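Local coordinates for protein leucine aminopeptidase (Parabacteroides distasonis, PDB 3TC8) that binds zinc and probably acts as an aminopeptidase of the M28 family, or as a related glutaminyl-peptide cyclotransferase, at residues M225-A230 / T301-V305; A207-Q213 / Y238-G244. Where two conformers were deposited one is given. Residues are numbered along the deposited sequence.

Contact 1 (M225-A230 / T301-V305); sequences MVWSAA and TVLEV
Two helices can cross steeply through small and beta-branched side chains, and 225-230 against 301-305, with A229, A230, V226, T301 and V305, is an example. Both segments are regular alpha helix, phi and psi near -60° and -45°, and keep their own i to i+4 bonds, such as A229 N to M225 O (3.0 Å) and V305 N to T301 O (3.1 Å); no hydrogen bond crosses the interface. The short axes approach to 9.0 Å at a signed crossing angle of 113°; the nearest CA pairs are A230 with T301, 5.3 Å apart, and V226 with V305, 6.4 Å apart. M225, present as selenomethionine, starts sideways, but its t, t, p rotamer brings CE to 3.5 Å from V305 CG1. One residue on, V226 (t) touches both T301 and V305: its CG1 lies 3.8 Å from T301 CG2 and its CG2 4.1 Å from V305 CG2. In the alpha/beta zinc exopeptidase fold of this M28 protein, these helices, 213-233 and the C-terminal 292-308, meet beside the central sheet, where V226 also touches I197 and I263 of its strands. W227 sets its ring edge-to-face with that of F239. A229 points its CB at the partner helix, 3.7 Å from V305 CG2 and 4.2 Å from E304 CG, while the E304 carboxylate reaches on to R309, toward the C terminus, in a salt bridge. At A230 the CA atoms come nearest: T301, in the m rotamer, places OG1 3.6 Å from A230 CA, a van der Waals contact; the hydroxyl itself is hydrogen-bonded to A297 O.

Contact 2 (A207-Q213 / Y238-G244); sequences ATFFKEQ and YFINAAG
Parallel strands need not keep step, as 207-213 beside 238-244 demonstrates. F209 pairs with F239 and K211 with A243, CA atoms 4.9 and 4.6 Å apart; the register slips by two, a beta bulge, around an inverse gamma turn centred on N241. F209 is satisfied on both sides, N to Y238 O (2.8 Å) and O from I240 N (2.9 Å); K211 likewise, N to A242 O (2.9 Å) and O from G244 N (2.8 Å). T208 OG1 is hydrogen-bonded to Y268 O. The extended K211 side chain (m, t, t, t) carries NZ to N241 OD1 (2.6 Å) and a salt bridge with E224, and Q213 NE2 reaches G244 O (3.1 Å). E212 N-caps helix 213-233 through Q214 N. F209 and F239 form a T-shaped pair, the F209 edge toward the F239 face, centroids 5.0 Å apart; I240 CB sits 4.1 Å from the F210 ring centroid, a CH-pi contact. Joined by helix 213-233, these short parallel strands form a beta-alpha-beta crossover.

In the fold
From the N terminus, the chain lays down most of the central sheet before reaching 207-213, the first half of contact 2. Helix 213-233 follows at once and carries 225-230, the first half of contact 1. Segment 238-244, with strand 239-240, then closes contact 2 beside 207-213, a loop of 24 residues between segments. After strand 262-266, contact 1 closes only at 301-305 on helix 292-308, with 70 residues between its two segments. The segments therefore alternate and the two closures cross rather than nest. The centres of contact 1 and contact 2 lie about 13 Å apart. W227 and A230 touch the strand pair, so the strands, helix 213-233 and the C-terminal helix form one connected body.

Contact 1 (M225-A230 / T301-V305)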
HETATM    1  N   MSE A 225       1.743   6.497 -17.864  1.00 10.78           N
HETATM    2  CA  MSE A 225       2.198   5.177 -18.261  1.00 10.90           C
HETATM    3  C   MSE A 225       1.322   4.083 -17.660  1.00 10.33           C
HETATM    4  O   MSE A 225       0.919   3.149 -18.358  1.00 10.54           O
HETATM    5  CB  MSE A 225       3.622   4.991 -17.777  1.00 11.58           C
HETATM    6  CG  MSE A 225       4.217   3.573 -17.901  1.00 12.71           C
HETATM    7 SE   MSE A 225       6.018   3.376 -17.354  0.75 17.25          SE
HETATM    8  CE  MSE A 225       5.819   3.839 -15.492  1.00 17.73           C
ATOM      9  N   VAL A 226       1.011   4.195 -16.372  1.00  9.86           N
ATOM     10  CA  VAL A 226       0.191   3.210 -15.704  1.00  9.35           C
ATOM     11  C   VAL A 226      -1.249   3.205 -16.220  1.00  9.80           C
ATOM     12  O   VAL A 226      -1.803   2.145 -16.514  1.00  9.98           O
ATOM     13  CB  VAL A 226       0.260   3.404 -14.139  1.00  9.44           C
ATOM     14  CG1 VAL A 226      -0.758   2.517 -13.424  1.00 10.28           C
ATOM     15  CG2 VAL A 226       1.671   3.139 -13.674  1.00 10.38           C
ATOM     16  N   TRP A 227      -1.866   4.394 -16.357  1.00  9.60           N
ATOM     17  CA  TRP A 227      -3.229   4.447 -16.786  1.00  9.68           C
ATOM     18  C   TRP A 227      -3.358   3.991 -18.246  1.00 10.74           C
ATOM     19  O   TRP A 227      -4.363   3.364 -18.610  1.00 11.05           O
ATOM     20  CB  TRP A 227      -3.829   5.875 -16.584  1.00 10.38           C
ATOM     21  CG  TRP A 227      -4.586   6.044 -15.271  1.00  9.64           C
ATOM     22  CD1 TRP A 227      -5.903   6.290 -15.179  1.00 10.41           C
ATOM     23  CD2 TRP A 227      -4.114   5.851 -13.913  1.00  9.27           C
ATOM     24  NE1 TRP A 227      -6.294   6.299 -13.860  1.00 10.73           N
ATOM     25  CE2 TRP A 227      -5.206   6.053 -13.071  1.00 10.30           C
ATOM     26  CE3 TRP A 227      -2.884   5.597 -13.358  1.00  9.32           C
ATOM     27  CZ2 TRP A 227      -5.124   5.924 -11.682  1.00 10.44           C
ATOM     28  CZ3 TRP A 227      -2.790   5.447 -11.975  1.00  9.99           C
ATOM     29  CH2 TRP A 227      -3.896   5.640 -11.161  1.00 10.49           C
ATOM     30  N   SER A 228      -2.374   4.289 -19.080  1.00 10.73           N
ATOM     31  CA  SER A 228      -2.397   3.826 -20.463  1.00 11.50           C
ATOM     32  C   SER A 228      -2.234   2.320 -20.546  1.00 10.70           C
ATOM     33  O   SER A 228      -2.917   1.665 -21.331  1.00 11.84           O
ATOM     34  CB  SER A 228      -1.284   4.513 -21.249  1.00 12.79           C
ATOM     35  OG  SER A 228      -1.616   5.880 -21.494  1.00 15.30           O
ATOM     36  N   ALA A 229      -1.334   1.751 -19.759  1.00 10.54           N
ATOM     37  CA  ALA A 229      -1.204   0.289 -19.703  1.00 11.13           C
ATOM     38  C   ALA A 229      -2.514  -0.359 -19.286  1.00 10.06           C
ATOM     39  O   ALA A 229      -2.931  -1.358 -19.862  1.00 10.80           O
ATOM     40  CB  ALA A 229      -0.040  -0.146 -18.791  1.00 10.94           C
ATOM     41  N   ALA A 230      -3.155   0.195 -18.260  1.00  9.91           N
ATOM     42  CA  ALA A 230      -4.418  -0.360 -17.798  1.00 10.60           C
ATOM     43  C   ALA A 230      -5.444  -0.352 -18.950  1.00 11.04           C
ATOM     44  O   ALA A 230      -6.178  -1.310 -19.149  1.00 11.83           O
ATOM     45  CB  ALA A 230      -4.955   0.473 -16.619  1.00 10.94           C
ATOM     46  N   THR A 301      -1.917  -4.667 -14.135  1.00  8.03           N
ATOM     47  CA  THR A 301      -1.416  -3.391 -14.663  1.00  8.13           C
ATOM     48  C   THR A 301      -0.014  -3.111 -14.157  1.00  8.24           C
ATOM     49  O   THR A 301       0.883  -2.726 -14.922  1.00  8.95           O
ATOM     50  CB  THR A 301      -2.400  -2.247 -14.351  1.00  8.77           C
ATOM     51  OG1 THR A 301      -3.642  -2.504 -14.981  1.00  9.25           O
ATOM     52  CG2 THR A 301      -1.863  -0.879 -14.775  1.00 10.41           C
ATOM     53  N   VAL A 302       0.240  -3.322 -12.840  1.00  7.99           N
ATOM     54  CA  VAL A 302       1.550  -3.078 -12.333  1.00  8.05           C
ATOM     55  C   VAL A 302       2.566  -4.014 -12.990  1.00  8.51           C
ATOM     56  O   VAL A 302       3.678  -3.603 -13.331  1.00  9.17           O
ATOM     57  CB  VAL A 302       1.580  -3.174 -10.776  1.00  8.73           C
ATOM     58  CG1 VAL A 302       2.991  -3.158 -10.269  1.00 10.07           C
ATOM     59  CG2 VAL A 302       0.757  -2.057 -10.157  1.00 10.45           C
ATOM     60  N   LEU A 303       2.241  -5.300 -13.132  1.00  8.10           N
ATOM     61  CA  LEU A 303       3.175  -6.206 -13.804  1.00  8.66           C
ATOM     62  C   LEU A 303       3.507  -5.720 -15.217  1.00  8.29           C
ATOM     63  O   LEU A 303       4.628  -5.758 -15.661  1.00  9.17           O
ATOM     64  CB  LEU A 303       2.588  -7.633 -13.871  1.00  8.44           C
ATOM     65  CG  LEU A 303       2.538  -8.380 -12.542  1.00  8.81           C
ATOM     66  CD1 LEU A 303       1.850  -9.716 -12.732  1.00 11.48           C
ATOM     67  CD2 LEU A 303       3.912  -8.581 -11.951  1.00 10.69           C
ATOM     68  N   GLU A 304       2.478  -5.355 -15.950  1.00  8.81           N
ATOM     69  CA  GLU A 304       2.686  -4.856 -17.327  1.00  9.21           C
ATOM     70  C   GLU A 304       3.674  -3.701 -17.373  1.00  8.79           C
ATOM     71  O   GLU A 304       4.532  -3.654 -18.244  1.00  9.38           O
ATOM     72  CB  GLU A 304       1.360  -4.483 -17.954  1.00  9.88           C
ATOM     73  CG  GLU A 304       1.453  -4.040 -19.431  1.00 10.46           C
ATOM     74  CD  GLU A 304       1.741  -5.201 -20.389  1.00 11.63           C
ATOM     75  OE1 GLU A 304       1.419  -6.364 -20.061  1.00 13.65           O
ATOM     76  OE2 GLU A 304       2.225  -4.949 -21.521  1.00 13.18           O
ATOM     77  N   VAL A 305       3.559  -2.773 -16.431  1.00  8.95           N
ATOM     78  CA  VAL A 305       4.375  -1.617 -16.385  0.50  8.46           C
ATOM     79  C   VAL A 305       5.834  -1.950 -16.035  1.00  9.30           C
ATOM     80  O   VAL A 305       6.802  -1.483 -16.688  1.00 10.34           O
ATOM     81  CB  VAL A 305       3.729  -0.638 -15.400  0.50  8.71           C
ATOM     82  CG1 VAL A 305       4.670   0.524 -15.085  0.50  8.72           C
ATOM     83  CG2 VAL A 305       2.408  -0.157 -15.980  0.50  8.68           C
TER

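Contact 2 (A207-Q213 / Y238-G244)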
ATOM      1  N   ALA A 207     -13.981  -0.738  -7.423  1.00 11.30           N
ATOM      2  CA  ALA A 207     -13.101   0.369  -7.076  1.00 11.52           C
ATOM      3  C   ALA A 207     -12.881   1.240  -8.316  1.00 10.83           C
ATOM      4  O   ALA A 207     -12.853   0.749  -9.462  1.00 12.06           O
ATOM      5  CB  ALA A 207     -11.755  -0.131  -6.562  1.00 11.79           C
ATOM      6  N   THR A 208     -12.624   2.518  -8.079  1.00 10.11           N
ATOM      7  CA  THR A 208     -12.309   3.480  -9.114  1.00 10.51           C
ATOM      8  C   THR A 208     -11.040   4.223  -8.753  1.00 10.17           C
ATOM      9  O   THR A 208     -11.031   4.981  -7.789  1.00 10.94           O
ATOM     10  CB  THR A 208     -13.482   4.428  -9.357  1.00 11.25           C
ATOM     11  OG1 THR A 208     -13.909   5.058  -8.151  1.00 12.40           O
ATOM     12  CG2 THR A 208     -14.660   3.710  -9.990  1.00 14.06           C
ATOM     13  N   PHE A 209     -10.002   4.011  -9.559  1.00  9.17           N
ATOM     14  CA  PHE A 209      -8.717   4.636  -9.369  1.00  8.84           C
ATOM     15  C   PHE A 209      -8.617   5.847 -10.291  1.00  9.70           C
ATOM     16  O   PHE A 209      -8.550   5.706 -11.523  1.00 10.67           O
ATOM     17  CB  PHE A 209      -7.565   3.668  -9.686  1.00  8.98           C
ATOM     18  CG  PHE A 209      -7.714   2.300  -9.048  1.00  8.77           C
ATOM     19  CD1 PHE A 209      -8.031   2.132  -7.716  1.00  8.97           C
ATOM     20  CD2 PHE A 209      -7.503   1.150  -9.809  1.00  8.89           C
ATOM     21  CE1 PHE A 209      -8.144   0.885  -7.139  1.00  8.55           C
ATOM     22  CE2 PHE A 209      -7.598  -0.103  -9.229  1.00  9.63           C
ATOM     23  CZ  PHE A 209      -7.929  -0.249  -7.916  1.00  9.30           C
ATOM     24  N   PHE A 210      -8.660   7.050  -9.700  1.00  9.60           N
ATOM     25  CA  PHE A 210      -8.507   8.279 -10.451  1.00  9.86           C
ATOM     26  C   PHE A 210      -7.042   8.705 -10.403  1.00  9.83           C
ATOM     27  O   PHE A 210      -6.220   8.201  -9.637  1.00 10.25           O
ATOM     28  CB  PHE A 210      -9.413   9.364  -9.832  1.00 10.06           C
ATOM     29  CG  PHE A 210     -10.876   9.219 -10.133  1.00 10.62           C
ATOM     30  CD1 PHE A 210     -11.666   8.277  -9.489  1.00 11.70           C
ATOM     31  CD2 PHE A 210     -11.445  10.028 -11.077  1.00 12.93           C
ATOM     32  CE1 PHE A 210     -12.993   8.166  -9.772  1.00 12.36           C
ATOM     33  CE2 PHE A 210     -12.805   9.902 -11.376  1.00 14.00           C
ATOM     34  CZ  PHE A 210     -13.561   8.993 -10.717  1.00 14.45           C
ATOM     35  N   LYS A 211      -6.709   9.655 -11.278  1.00 10.49           N
ATOM     36  CA  LYS A 211      -5.338  10.167 -11.314  1.00 10.12           C
ATOM     37  C   LYS A 211      -5.180  11.156 -10.138  1.00 11.13           C
ATOM     38  O   LYS A 211      -5.746  12.271 -10.151  1.00 12.06           O
ATOM     39  CB  LYS A 211      -5.058  10.826 -12.657  1.00 11.03           C
ATOM     40  CG  LYS A 211      -5.226   9.884 -13.826  1.00 11.36           C
ATOM     41  CD  LYS A 211      -4.945  10.573 -15.128  1.00 12.73           C
ATOM     42  CE  LYS A 211      -5.252   9.750 -16.314  1.00 15.22           C
ATOM     43  NZ  LYS A 211      -5.002  10.554 -17.573  1.00 17.85           N
ATOM     44  N   GLU A 212      -4.472  10.723  -9.101  1.00  9.99           N
ATOM     45  CA  GLU A 212      -4.441  11.488  -7.860  1.00 10.36           C
ATOM     46  C   GLU A 212      -3.542  12.721  -8.004  1.00 10.24           C
ATOM     47  O   GLU A 212      -2.551  12.694  -8.708  1.00 10.12           O
ATOM     48  CB  GLU A 212      -4.026  10.492  -6.759  1.00 10.18           C
ATOM     49  CG  GLU A 212      -4.005  11.030  -5.349  1.00 10.70           C
ATOM     50  CD  GLU A 212      -2.786  11.845  -4.986  1.00  9.70           C
ATOM     51  OE1 GLU A 212      -1.680  11.468  -5.434  1.00 10.25           O
ATOM     52  OE2 GLU A 212      -2.942  12.863  -4.241  1.00 11.32           O
ATOM     53  N   GLN A 213      -3.894  13.792  -7.310  1.00 10.19           N
ATOM     54  CA  GLN A 213      -3.239  15.093  -7.584  1.00 10.23           C
ATOM     55  C   GLN A 213      -1.770  15.137  -7.233  1.00  9.98           C
ATOM     56  O   GLN A 213      -0.975  15.631  -8.025  1.00 10.99           O
ATOM     57  CB  GLN A 213      -3.948  16.235  -6.860  1.00 11.42           C
ATOM     58  CG  GLN A 213      -5.249  16.593  -7.472  1.00 12.88           C
ATOM     59  CD  GLN A 213      -5.129  17.091  -8.870  1.00 15.28           C
ATOM     60  OE1 GLN A 213      -4.235  17.863  -9.181  1.00 17.08           O
ATOM     61  NE2 GLN A 213      -5.956  16.531  -9.760  1.00 20.71           N
ATOM     62  N   TYR A 238     -11.646   0.387 -14.110  1.00 11.57           N
ATOM     63  CA  TYR A 238     -10.986   0.600 -12.841  1.00 10.70           C
ATOM     64  C   TYR A 238     -10.068   1.803 -12.845  1.00 10.73           C
ATOM     65  O   TYR A 238     -10.101   2.598 -11.917  1.00 11.62           O
ATOM     66  CB  TYR A 238     -10.189  -0.648 -12.400  1.00 10.91           C
ATOM     67  CG  TYR A 238     -11.053  -1.848 -12.153  1.00 10.25           C
ATOM     68  CD1 TYR A 238     -11.736  -1.992 -10.949  1.00 11.56           C
ATOM     69  CD2 TYR A 238     -11.273  -2.784 -13.137  1.00 12.45           C
ATOM     70  CE1 TYR A 238     -12.565  -3.090 -10.739  1.00 11.95           C
ATOM     71  CE2 TYR A 238     -12.104  -3.877 -12.922  1.00 12.71           C
ATOM     72  CZ  TYR A 238     -12.773  -4.003 -11.746  1.00 11.82           C
ATOM     73  OH  TYR A 238     -13.608  -5.088 -11.563  1.00 14.97           O
ATOM     74  N   PHE A 239      -9.214   1.929 -13.862  1.00 10.55           N
ATOM     75  CA  PHE A 239      -8.312   3.061 -13.988  1.00 10.17           C
ATOM     76  C   PHE A 239      -8.984   4.145 -14.785  1.00 11.20           C
ATOM     77  O   PHE A 239      -8.876   4.201 -16.013  1.00 12.95           O
ATOM     78  CB  PHE A 239      -6.994   2.616 -14.620  1.00 10.53           C
ATOM     79  CG  PHE A 239      -6.150   1.768 -13.708  1.00  9.33           C
ATOM     80  CD1 PHE A 239      -6.366   0.400 -13.572  1.00  9.59           C
ATOM     81  CD2 PHE A 239      -5.083   2.314 -13.009  1.00  9.66           C
ATOM     82  CE1 PHE A 239      -5.590  -0.378 -12.730  1.00  9.40           C
ATOM     83  CE2 PHE A 239      -4.317   1.556 -12.186  1.00  9.88           C
ATOM     84  CZ  PHE A 239      -4.567   0.225 -12.059  1.00  9.70           C
ATOM     85  N   ILE A 240      -9.658   5.024 -14.073  1.00 11.32           N
ATOM     86  CA  ILE A 240     -10.525   6.055 -14.693  1.00 12.08           C
ATOM     87  C   ILE A 240      -9.631   7.147 -15.266  1.00 12.87           C
ATOM     88  O   ILE A 240      -8.731   7.643 -14.570  1.00 11.80           O
ATOM     89  CB  ILE A 240     -11.479   6.675 -13.668  1.00 11.98           C
ATOM     90  CG1 ILE A 240     -12.233   5.591 -12.883  1.00 13.30           C
ATOM     91  CG2 ILE A 240     -12.445   7.621 -14.368  1.00 14.45           C
ATOM     92  CD1 ILE A 240     -13.036   4.602 -13.715  1.00 16.19           C
ATOM     93  N   ASN A 241      -9.862   7.520 -16.527  1.00 13.91           N
ATOM     94  CA  ASN A 241      -9.040   8.493 -17.205  0.60 15.40           C
ATOM     95  C   ASN A 241      -9.498   9.898 -16.856  1.00 16.02           C
ATOM     96  O   ASN A 241     -10.023  10.636 -17.717  1.00 19.48           O
ATOM     97  CB  ASN A 241      -9.110   8.267 -18.712  0.60 16.79           C
ATOM     98  CG  ASN A 241      -7.931   8.914 -19.452  0.60 19.48           C
ATOM     99  OD1 ASN A 241      -6.867   9.203 -18.861  0.60 18.63           O
ATOM    100  ND2 ASN A 241      -8.112   9.129 -20.761  0.60 21.85           N
ATOM    101  N   ALA A 242      -9.319  10.264 -15.609  1.00 15.19           N
ATOM    102  CA  ALA A 242      -9.745  11.521 -15.086  1.00 15.28           C
ATOM    103  C   ALA A 242      -8.945  11.865 -13.856  1.00 13.11           C
ATOM    104  O   ALA A 242      -8.544  10.978 -13.102  1.00 13.06           O
ATOM    105  CB  ALA A 242     -11.251  11.548 -14.780  1.00 17.31           C
ATOM    106  N   ALA A 243      -8.803  13.150 -13.585  1.00 14.71           N
ATOM    107  CA  ALA A 243      -8.173  13.652 -12.373  1.00 14.81           C
ATOM    108  C   ALA A 243      -9.047  13.437 -11.158  1.00 13.89           C
ATOM    109  O   ALA A 243     -10.269  13.625 -11.204  1.00 15.25           O
ATOM    110  CB  ALA A 243      -7.836  15.145 -12.497  1.00 17.13           C
ATOM    111  N   GLY A 244      -8.420  12.955 -10.097  1.00 13.07           N
ATOM    112  CA  GLY A 244      -9.054  12.797  -8.829  1.00 13.46           C
ATOM    113  C   GLY A 244      -8.685  13.908  -7.905  1.00 13.11           C
ATOM    114  O   GLY A 244      -8.234  14.968  -8.299  1.00 16.70           O
TER